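C-type diheme-containing protein (Kuenenia stuttgartiensis, PDB 6H5L) binds two c-type hemes and probably carries electrons within a reductase complex of an anammox bacterium. Local coordinates at residues 212-215 and 216-220; 7-10 and 11-14; 82-85 and 86-90. One frame throughout, in Å; residues are numbered along the deposited sequence.

Contact 1 (212-215 and 216-220); sequences THYV and MSLVQ
T212 meets M216 one turn further along helix 205-217, where the N of M216 lies 2.9 Å from T212 O in an almost straight bond (170°). The methionine's CG folds back over that carbonyl, with M216 CG 4.2 Å from T212 CG2, while the threonine hydroxyl is bound to R208 O. H213 continues the ladder: its O takes the N of S217 at 3.0 Å, a more bent bond, and its side chain points away from S217 toward helix 122-135, where ND1 is hydrogen-bonded to T124 OG1. Y214 carries the main side-chain contact. With CG anti to the backbone N (chi1 175°), the phenol runs forward along the helix to L218, whose CG sits above one ring face, offset toward the rim. The two methyls lie against adjacent ring atoms, L218 CD1 3.9 Å from Y214 CE2 and L218 CD2 3.8 Å from Y214 CZ. V215 belongs to the closing turn. The N of L218 reaches V215 O at 3.1 Å from above the carbonyl plane (67° out of it) and binds Y214 O only weakly, as where a helix tightens near its C-terminus. The side chain of V215 touches a heme c. F187 of helix 180-189 meets T212 and V215, whereas I125 of helix 122-135 packs on H213, Y214 and S217, a pairing of N- and C-terminal helices characteristic of the cytochrome c fold.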
loop_
_atom_site.group_PDB
_atom_site.type_symbol
_atom_site.label_atom_id
_atom_site.label_comp_id
_atom_site.label_asym_id
_atom_site.label_seq_id
_atom_site.Cartn_x
_atom_site.Cartn_y
_atom_site.Cartn_z
ATOM N N THR B 212 21.735 28.417 18.344
ATOM C CA THR B 212 22.100 27.048 18.693
ATOM C C THR B 212 20.878 26.138 18.699
ATOM O O THR B 212 20.928 25.017 18.180
ATOM C CB THR B 212 22.792 27.018 20.057
ATOM O OG1 THR B 212 24.052 27.693 19.972
ATOM C CG2 THR B 212 23.015 25.590 20.516
ATOM N N HIS B 213 19.769 26.609 19.275
ATOM C CA HIS B 213 18.564 25.786 19.348
ATOM C C HIS B 213 18.049 25.427 17.961
ATOM O O HIS B 213 17.585 24.302 17.737
ATOM C CB HIS B 213 17.483 26.509 20.153
ATOM C CG HIS B 213 17.825 26.682 21.601
ATOM N ND1 HIS B 213 17.155 27.563 22.424
ATOM C CD2 HIS B 213 18.765 26.087 22.373
ATOM C CE1 HIS B 213 17.669 27.504 23.640
ATOM N NE2 HIS B 213 18.646 26.615 23.636
ATOM N N TYR B 214 18.119 26.366 17.014
ATOM C CA TYR B 214 17.663 26.065 15.661
ATOM C C TYR B 214 18.621 25.121 14.947
ATOM O O TYR B 214 18.191 24.269 14.160
ATOM C CB TYR B 214 17.488 27.348 14.851
ATOM C CG TYR B 214 17.128 27.074 13.409
ATOM C CD1 TYR B 214 15.859 26.629 13.064
ATOM C CD2 TYR B 214 18.063 27.244 12.395
ATOM C CE1 TYR B 214 15.526 26.368 11.746
ATOM C CE2 TYR B 214 17.740 26.986 11.077
ATOM C CZ TYR B 214 16.471 26.550 10.758
ATOM O OH TYR B 214 16.149 26.295 9.445
ATOM N N VAL B 215 19.925 25.265 15.193
ATOM C CA VAL B 215 20.895 24.360 14.582
ATOM C C VAL B 215 20.675 22.935 15.072
ATOM O O VAL B 215 20.711 21.980 14.285
ATOM C CB VAL B 215 22.331 24.843 14.862
ATOM C CG1 VAL B 215 23.340 23.791 14.424
ATOM C CG2 VAL B 215 22.597 26.158 14.150
ATOM N N MET B 216 20.438 22.767 16.376
ATOM C CA MET B 216 20.105 21.448 16.901
ATOM C C MET B 216 18.791 20.933 16.326
ATOM O O MET B 216 18.608 19.719 16.186
ATOM C CB MET B 216 20.033 21.493 18.428
ATOM C CG MET B 216 21.299 22.004 19.100
ATOM S SD MET B 216 22.734 20.952 18.813
ATOM C CE MET B 216 22.947 20.230 20.436
ATOM N N SER B 217 17.869 21.840 15.991
ATOM C CA SER B 217 16.602 21.433 15.392
ATOM C C SER B 217 16.805 20.772 14.035
ATOM O O SER B 217 16.005 19.918 13.635
ATOM C CB SER B 217 15.675 22.642 15.260
ATOM O OG SER B 217 14.747 22.461 14.203
ATOM N N LEU B 218 17.861 21.149 13.314
ATOM C CA LEU B 218 18.128 20.583 11.998
ATOM C C LEU B 218 18.679 19.165 12.062
ATOM O O LEU B 218 18.698 18.478 11.035
ATOM C CB LEU B 218 19.097 21.485 11.228
ATOM C CG LEU B 218 18.582 22.900 10.948
ATOM C CD1 LEU B 218 19.630 23.726 10.218
ATOM C CD2 LEU B 218 17.285 22.849 10.155
ATOM N N VAL B 219 19.132 18.714 13.234
ATOM C CA VAL B 219 19.568 17.331 13.384
ATOM C C VAL B 219 18.364 16.397 13.276
ATOM O O VAL B 219 17.212 16.785 13.500
ATOM C CB VAL B 219 20.307 17.144 14.721
ATOM C CG1 VAL B 219 21.009 15.793 14.784
ATOM C CG2 VAL B 219 21.305 18.270 14.936
ATOM N N GLN B 220 18.637 15.147 12.914
ATOM C CA GLN B 220 17.590 14.139 12.816
ATOM C C GLN B 220 17.551 13.272 14.070
ATOM O O GLN B 220 18.123 12.182 14.099
ATOM C CB GLN B 220 17.796 13.265 11.576
ATOM C CG GLN B 220 18.198 14.031 10.319
ATOM C CD GLN B 220 17.059 14.836 9.704
ATOM O OE1 GLN B 220 16.081 15.175 10.370
ATOM N NE2 GLN B 220 17.187 15.142 8.418
#

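Contact 2 (7-10 and 11-14)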
loop_
_atom_site.group_PDB
_atom_site.type_symbol
_atom_site.label_atom_id
_atom_site.label_comp_id
_atom_site.label_asym_id
_atom_site.label_seq_id
_atom_site.Cartn_x
_atom_site.Cartn_y
_atom_site.Cartn_z
ATOM N N VAL B 7 58.682 20.505 27.721
ATOM C CA VAL B 7 58.658 19.405 26.766
ATOM C C VAL B 7 59.502 18.264 27.317
ATOM O O VAL B 7 60.625 18.479 27.788
ATOM C CB VAL B 7 59.167 19.862 25.387
ATOM C CG1 VAL B 7 59.334 18.673 24.455
ATOM C CG2 VAL B 7 58.217 20.883 24.788
ATOM N N THR B 8 58.965 17.050 27.257
ATOM C CA THR B 8 59.610 15.880 27.830
ATOM C C THR B 8 59.955 14.880 26.737
ATOM O O THR B 8 59.439 14.944 25.617
ATOM C CB THR B 8 58.714 15.205 28.877
ATOM O OG1 THR B 8 57.696 14.445 28.212
ATOM C CG2 THR B 8 58.053 16.249 29.763
ATOM N N GLU B 9 60.842 13.944 27.083
ATOM C CA GLU B 9 61.176 12.863 26.162
ATOM C C GLU B 9 59.984 11.943 25.940
ATOM O O GLU B 9 59.771 11.455 24.825
ATOM C CB GLU B 9 62.374 12.073 26.690
ATOM C CG GLU B 9 63.718 12.706 26.374
ATOM C CD GLU B 9 64.046 12.663 24.893
ATOM O OE1 GLU B 9 63.956 11.571 24.294
ATOM O OE2 GLU B 9 64.386 13.724 24.325
ATOM N N GLU B 10 59.203 11.685 26.991
ATOM C CA GLU B 10 57.978 10.910 26.828
ATOM C C GLU B 10 57.024 11.593 25.857
ATOM O O GLU B 10 56.412 10.935 25.008
ATOM C CB GLU B 10 57.300 10.701 28.181
ATOM C CG GLU B 10 56.052 9.833 28.115
ATOM C CD GLU B 10 55.154 10.004 29.325
ATOM O OE1 GLU B 10 55.417 10.919 30.135
ATOM O OE2 GLU B 10 54.184 9.229 29.464
ATOM N N GLY B 11 56.884 12.915 25.969
ATOM C CA GLY B 11 56.024 13.642 25.049
ATOM C C GLY B 11 56.481 13.531 23.607
ATOM O O GLY B 11 55.659 13.408 22.695
ATOM N N LYS B 12 57.796 13.583 23.381
ATOM C CA LYS B 12 58.330 13.375 22.037
ATOM C C LYS B 12 57.954 11.998 21.507
ATOM O O LYS B 12 57.510 11.857 20.361
ATOM C CB LYS B 12 59.851 13.539 22.036
ATOM C CG LYS B 12 60.371 14.961 22.171
ATOM C CD LYS B 12 61.869 14.984 21.880
ATOM C CE LYS B 12 62.591 16.088 22.638
ATOM N NZ LYS B 12 62.730 17.340 21.846
ATOM N N ASN B 13 58.128 10.964 22.334
ATOM C CA ASN B 13 57.899 9.597 21.877
ATOM C C ASN B 13 56.426 9.342 21.584
ATOM O O ASN B 13 56.090 8.693 20.586
ATOM C CB ASN B 13 58.417 8.603 22.915
ATOM C CG ASN B 13 59.933 8.577 22.993
ATOM O OD1 ASN B 13 60.610 9.421 22.407
ATOM N ND2 ASN B 13 60.472 7.603 23.720
ATOM N N VAL B 14 55.531 9.830 22.448
ATOM C CA VAL B 14 54.101 9.624 22.228
ATOM C C VAL B 14 53.667 10.272 20.919
ATOM O O VAL B 14 52.947 9.668 20.117
ATOM C CB VAL B 14 53.289 10.155 23.421
ATOM C CG1 VAL B 14 51.798 10.018 23.150
ATOM C CG2 VAL B 14 53.662 9.411 24.690
#
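E10, K12 and E9 dominate this opening turn of helix 9-18, a turn begun by T8 as N-cap. T8 OG1 accepts from the N of G11 at 2.8 Å, placed there by a chi1 of 77° that sets the hydroxyl between the backbone N and the carbonyl carbon. An alanine here would remove OG1 and is likely to leave that first-turn N-H without its side-chain acceptor, weakening the start of the helix. K12 binds the same residue through the backbone, its N lying 3.1 Å from T8 O, and its CG rests near that carbonyl as well. From there the lysine chain crosses the side chain of E9 at a slant; E9 is bent at chi2, which brings OE2 to 3.4 Å from K12 CE, but E9 OE2 stays 4.7 Å from K12 NZ. The two opposite charges are therefore neighbours without forming a salt bridge, and any attraction between them should be modest. E9 O, meanwhile, receives the N of N13 at 3.0 Å. E10 faces a different side of the helix, where Q88 of helix 86-91 packs on it and also on V14. V14 meets L84 too, and its side chain lies about 5 Å from a bound heme c, so the capped helix carries residues to the heme side. E10 O accepts from the N of V14 at 2.9 Å in a nearly straight bond (167°). Alongside, the two side chains point the same way, E10 CG lying 4.2 Å from V14 CG2.

Contact 3 (82-85 and 86-90)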
loop_
_atom_site.group_PDB
_atom_site.type_symbol
_atom_site.label_atom_id
_atom_site.label_comp_id
_atom_site.label_asym_id
_atom_site.label_seq_id
_atom_site.Cartn_x
_atom_site.Cartn_y
_atom_site.Cartn_z
ATOM N N ASP B 82 41.500 8.356 24.231
ATOM C CA ASP B 82 41.283 7.787 25.555
ATOM C C ASP B 82 42.061 6.493 25.750
ATOM O O ASP B 82 42.272 6.072 26.892
ATOM C CB ASP B 82 39.792 7.537 25.775
ATOM C CG ASP B 82 39.216 6.549 24.780
ATOM O OD1 ASP B 82 39.296 5.328 25.038
ATOM O OD2 ASP B 82 38.684 6.993 23.738
ATOM N N ILE B 83 42.476 5.851 24.655
ATOM C CA ILE B 83 43.325 4.666 24.736
ATOM C C ILE B 83 44.656 5.001 25.397
ATOM O O ILE B 83 45.287 4.137 26.017
ATOM C CB ILE B 83 43.513 4.066 23.326
ATOM C CG1 ILE B 83 44.290 2.751 23.385
ATOM C CG2 ILE B 83 44.197 5.066 22.400
ATOM C CD1 ILE B 83 44.434 2.078 22.038
ATOM N N LEU B 84 45.097 6.251 25.290
ATOM C CA LEU B 84 46.320 6.699 25.933
ATOM C C LEU B 84 46.025 7.192 27.346
ATOM O O LEU B 84 44.900 7.578 27.675
ATOM C CB LEU B 84 46.986 7.808 25.116
ATOM C CG LEU B 84 47.479 7.412 23.723
ATOM C CD1 LEU B 84 48.049 8.617 22.990
ATOM C CD2 LEU B 84 48.513 6.300 23.814
ATOM N N THR B 85 47.059 7.179 28.183
ATOM C CA THR B 85 46.890 7.572 29.571
ATOM C C THR B 85 46.699 9.080 29.685
ATOM O O THR B 85 46.959 9.846 28.753
ATOM C CB THR B 85 48.091 7.142 30.412
ATOM O OG1 THR B 85 49.195 8.015 30.151
ATOM C CG2 THR B 85 48.490 5.713 30.076
ATOM N N GLU B 86 46.211 9.494 30.856
ATOM C CA GLU B 86 46.043 10.910 31.159
ATOM C C GLU B 86 47.348 11.673 30.964
ATOM O O GLU B 86 47.374 12.738 30.337
ATOM C CB GLU B 86 45.536 11.057 32.594
ATOM C CG GLU B 86 44.441 12.087 32.789
ATOM C CD GLU B 86 43.532 11.749 33.955
ATOM O OE1 GLU B 86 42.703 10.825 33.812
ATOM O OE2 GLU B 86 43.658 12.394 35.017
ATOM N N GLU B 87 48.445 11.132 31.498
ATOM C CA GLU B 87 49.737 11.802 31.404
ATOM C C GLU B 87 50.251 11.835 29.969
ATOM O O GLU B 87 50.834 12.838 29.535
ATOM C CB GLU B 87 50.741 11.105 32.320
ATOM C CG GLU B 87 52.162 11.618 32.208
ATOM C CD GLU B 87 53.154 10.730 32.931
ATOM O OE1 GLU B 87 52.719 9.739 33.555
ATOM O OE2 GLU B 87 54.368 11.021 32.875
ATOM N N GLN B 88 50.052 10.748 29.218
ATOM C CA GLN B 88 50.542 10.691 27.844
ATOM C C GLN B 88 49.898 11.769 26.981
ATOM O O GLN B 88 50.583 12.471 26.229
ATOM C CB GLN B 88 50.286 9.304 27.251
ATOM C CG GLN B 88 51.249 8.231 27.731
ATOM C CD GLN B 88 50.940 6.866 27.147
ATOM O OE1 GLN B 88 49.789 6.430 27.137
ATOM N NE2 GLN B 88 51.968 6.187 26.651
ATOM N N ARG B 89 48.573 11.911 27.072
ATOM C CA ARG B 89 47.887 12.949 26.308
ATOM C C ARG B 89 48.301 14.344 26.755
ATOM O O ARG B 89 48.297 15.281 25.950
ATOM C CB ARG B 89 46.375 12.782 26.439
ATOM C CG ARG B 89 45.796 11.618 25.658
ATOM C CD ARG B 89 44.308 11.488 25.931
ATOM N NE ARG B 89 44.027 10.496 26.965
ATOM C CZ ARG B 89 42.975 10.540 27.775
ATOM N NH1 ARG B 89 42.109 11.539 27.689
ATOM N NH2 ARG B 89 42.797 9.592 28.683
ATOM N N ALA B 90 48.651 14.506 28.032
ATOM C CA ALA B 90 49.066 15.812 28.525
ATOM C C ALA B 90 50.497 16.147 28.127
ATOM O O ALA B 90 50.831 17.327 27.969
ATOM C CB ALA B 90 48.910 15.874 30.046
#
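Q88 and T85 face each other across the start of helix 86-91, each side chain turned to the other's backbone N-H. The glutamine runs extended beyond CG, bringing its amide back along the preceding residues: Q88 OE1 takes the N of T85 at 3.0 Å, with the donor in the carbonyl plane and on a lone pair, in a practically straight bond (177°). In return T85 OG1 accepts from the N of Q88, also at 3.0 Å, and a weak bond links the hydroxyl to Q88 OE1. L84 crosses the glutamine at about a right angle, its CD2 methyl 3.6 Å from Q88 OE1. R89 approaches from another side of the turn. A bend at chi3 (-97°) lays its guanidinium side-on to the carbonyl of L84, so that R89 NE and R89 NH2 each stand 3.1 Å from L84 O. That oxygen is near the guanidinium plane, while both nitrogens reach it from the same face of the carbonyl. D82 CA lies over the centre of one face of the guanidinium, and S70 OG binds R89 NH1; all three of its nitrogens are thereby engaged, which should restrain its rotation. D82 itself forms a salt bridge to R76 of the neighbouring hydroxylamine oxidoreductase-like chain. The reciprocal bonds of T85 and Q88 define a capping box, a common way of closing the N-terminus of an alpha helix.

Overall arrangement
Contacts 2 and 3 belong to one cytochrome c unit and contact 1 to the other. The centres of contacts 2 and 3 are 12 Å apart and the two touch: V14 CG1 packs 4.0 Å from L84 CD1, so helix 9-18 meets the loop and start of helix 86-91 through V14, L84 and Q88. E10 OE1 and E87 OE2 also come close despite their like charges. The side chains of V14 and L84 lie about 5 and 6 Å from that of C19, covalently bound to the first heme c. The centre of contact 1 is 33 Å from that of contact 3; its V215 side chain is about 7 Å from that of C138, a covalent attachment of the second heme c.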